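Local coordinates for dual function macrocyclase-peptidase POPB (Galerina marginata, PDB 5N4B), which removes the leader from a toxin precursor by cleaving after proline and then macrocyclises the resulting 25-residue intermediate in amanitin biosynthesis, at residues P88-D93 against Q414-L419. The protein carries 1 engineered substitution. Numbering follows the deposited sequence.
Sequences PTLLDD and QTHFFL
Gln414 reaches across to the backbone of Leu90 with its amide: NE2 donates to Leu90 O at 2.9 Å, nearly straight at 164°. The acceptor lies close to the amide plane of Gln414, whereas the donor sits well above the carbonyl plane of Leu90. The side chain gets there because CG is anti to its own carbonyl carbon and the chain runs on extended (chi2 177°). Arg411 donates to the same Leu90 O.

Two waters extend this polar group. One accepts from Leu90 N, donates to Gln414 OE1 at 2.8 Å and hydrogen-bonds His416 NE2; the second accepts from Gln414 NE2 and donates to Asp92 OD1. Asp92 also forms salt bridges with Arg411 and Lys413.

Apolar packing continues along the strands. Leu90 CD2 meets the edge of the His416 ring at CE1, 4.1 Å away. Pro88 CD stands over one face of the Phe418 ring, toward its rim, in a CH-pi contact 4.2 Å from the centroid, and Pro88 O approaches Phe418 CE2 to 3.2 Å. Trp96 and Leu446 pack against both Pro88 and Phe418.

Strand 84-90 of the first blade thus meets strand 416-423 of the seventh, and the loop at Gln414, without sheet pairing, as in the prolyl oligopeptidase propeller, which lacks the usual strand closure. Side chains, one direct hydrogen bond from the Gln414 amide and bridging water join the blades, satisfying both Leu90 backbone polar groups.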
loop_
_atom_site.group_PDB
_atom_site.type_symbol
_atom_site.label_atom_id
_atom_site.label_comp_id
_atom_site.label_asym_id
_atom_site.label_seq_id
_atom_site.Cartn_x
_atom_site.Cartn_y
_atom_site.Cartn_z
ATOM N N PRO A 88 -19.243 3.682 -7.979
ATOM C CA PRO A 88 -19.671 2.929 -9.167
ATOM C C PRO A 88 -18.992 3.492 -10.411
ATOM O O PRO A 88 -18.588 4.661 -10.443
ATOM C CB PRO A 88 -21.190 3.178 -9.175
ATOM C CG PRO A 88 -21.313 4.617 -8.691
ATOM C CD PRO A 88 -20.214 4.752 -7.647
ATOM N N THR A 89 -18.897 2.635 -11.435
ATOM C CA THR A 89 -18.305 2.968 -12.734
ATOM C C THR A 89 -19.355 2.708 -13.805
ATOM O O THR A 89 -19.963 1.641 -13.850
ATOM C CB THR A 89 -17.060 2.120 -13.002
ATOM O OG1 THR A 89 -16.093 2.343 -11.983
ATOM C CG2 THR A 89 -16.452 2.505 -14.339
ATOM N N LEU A 90 -19.545 3.679 -14.697
ATOM C CA LEU A 90 -20.489 3.531 -15.805
ATOM C C LEU A 90 -19.721 2.985 -16.998
ATOM O O LEU A 90 -18.766 3.619 -17.465
ATOM C CB LEU A 90 -21.068 4.913 -16.166
ATOM C CG LEU A 90 -21.932 4.941 -17.433
ATOM C CD1 LEU A 90 -23.122 4.038 -17.351
ATOM C CD2 LEU A 90 -22.364 6.407 -17.735
ATOM N N LEU A 91 -20.084 1.775 -17.429
ATOM C CA LEU A 91 -19.497 1.168 -18.616
ATOM C C LEU A 91 -20.264 1.609 -19.853
ATOM O O LEU A 91 -21.416 2.075 -19.777
ATOM C CB LEU A 91 -19.449 -0.362 -18.494
ATOM C CG LEU A 91 -18.693 -0.868 -17.275
ATOM C CD1 LEU A 91 -18.542 -2.412 -17.403
ATOM C CD2 LEU A 91 -17.335 -0.209 -17.146
ATOM N N ASP A 92 -19.673 1.309 -21.007
ATOM C CA ASP A 92 -20.288 1.639 -22.291
ATOM C C ASP A 92 -21.507 0.804 -22.606
ATOM O O ASP A 92 -22.163 1.089 -23.620
ATOM C CB ASP A 92 -19.250 1.572 -23.409
ATOM C CG ASP A 92 -18.310 2.744 -23.422
ATOM O OD1 ASP A 92 -18.123 3.478 -22.414
ATOM O OD2 ASP A 92 -17.768 2.978 -24.535
ATOM N N ASP A 93 -21.842 -0.225 -21.820
ATOM C CA ASP A 93 -23.143 -0.880 -21.936
ATOM C C ASP A 93 -24.301 -0.119 -21.302
ATOM O O ASP A 93 -25.439 -0.600 -21.382
ATOM C CB ASP A 93 -23.077 -2.326 -21.409
ATOM C CG ASP A 93 -22.737 -2.423 -19.899
ATOM O OD1 ASP A 93 -22.598 -1.375 -19.226
ATOM O OD2 ASP A 93 -22.658 -3.571 -19.445
ATOM N N GLN A 414 -16.900 11.003 -20.047
ATOM C CA GLN A 414 -18.189 11.089 -19.413
ATOM C C GLN A 414 -18.419 12.446 -18.779
ATOM O O GLN A 414 -17.477 13.215 -18.540
ATOM C CB GLN A 414 -18.329 9.952 -18.376
ATOM C CG GLN A 414 -18.306 8.609 -19.028
ATOM C CD GLN A 414 -18.369 7.444 -18.064
ATOM O OE1 GLN A 414 -18.036 7.528 -16.910
ATOM N NE2 GLN A 414 -18.759 6.295 -18.604
ATOM N N THR A 415 -19.687 12.732 -18.484
ATOM C CA THR A 415 -20.091 14.025 -17.964
ATOM C C THR A 415 -20.169 14.092 -16.451
ATOM O O THR A 415 -20.806 15.004 -15.925
ATOM C CB THR A 415 -21.448 14.424 -18.519
ATOM O OG1 THR A 415 -22.407 13.407 -18.181
ATOM C CG2 THR A 415 -21.355 14.620 -20.061
ATOM N N HIS A 416 -19.550 13.150 -15.750
ATOM C CA HIS A 416 -19.519 13.127 -14.286
ATOM C C HIS A 416 -18.144 12.645 -13.852
ATOM O O HIS A 416 -17.380 12.065 -14.599
ATOM C CB HIS A 416 -20.604 12.202 -13.682
ATOM C CG HIS A 416 -20.371 10.771 -13.967
ATOM N ND1 HIS A 416 -20.829 10.150 -15.119
ATOM C CD2 HIS A 416 -19.646 9.848 -13.298
ATOM C CE1 HIS A 416 -20.401 8.900 -15.117
ATOM N NE2 HIS A 416 -19.676 8.697 -14.032
ATOM N N PHE A 417 -17.862 12.869 -12.577
ATOM C CA PHE A 417 -16.787 12.191 -11.884
ATOM C C PHE A 417 -17.213 11.948 -10.443
ATOM O O PHE A 417 -18.166 12.556 -9.940
ATOM C CB PHE A 417 -15.451 12.940 -11.952
ATOM C CG PHE A 417 -15.442 14.329 -11.354
ATOM C CD1 PHE A 417 -15.130 14.508 -10.033
ATOM C CD2 PHE A 417 -15.698 15.446 -12.154
ATOM C CE1 PHE A 417 -15.101 15.824 -9.506
ATOM C CE2 PHE A 417 -15.669 16.724 -11.628
ATOM C CZ PHE A 417 -15.376 16.898 -10.309
ATOM N N PHE A 418 -16.469 11.064 -9.767
ATOM C CA PHE A 418 -16.659 10.802 -8.360
ATOM C C PHE A 418 -15.405 11.128 -7.565
ATOM O O PHE A 418 -14.274 11.151 -8.065
ATOM C CB PHE A 418 -16.980 9.313 -8.083
ATOM C CG PHE A 418 -18.220 8.858 -8.719
ATOM C CD1 PHE A 418 -19.456 9.193 -8.177
ATOM C CD2 PHE A 418 -18.182 8.122 -9.894
ATOM C CE1 PHE A 418 -20.616 8.812 -8.808
ATOM C CE2 PHE A 418 -19.389 7.721 -10.503
ATOM C CZ PHE A 418 -20.557 8.097 -9.970
ATOM N N LEU A 419 -15.644 11.406 -6.282
ATOM C CA LEU A 419 -14.599 11.508 -5.268
ATOM C C LEU A 419 -14.873 10.484 -4.185
ATOM O O LEU A 419 -16.021 10.353 -3.716
ATOM C CB LEU A 419 -14.536 12.886 -4.627
ATOM C CG LEU A 419 -14.418 14.069 -5.553
ATOM C CD1 LEU A 419 -14.573 15.378 -4.731
ATOM C CD2 LEU A 419 -13.148 14.048 -6.301
HETATM O O HOH W 1 -18.085 6.189 -14.449
HETATM O O HOH W 2 -19.821 5.865 -21.312
#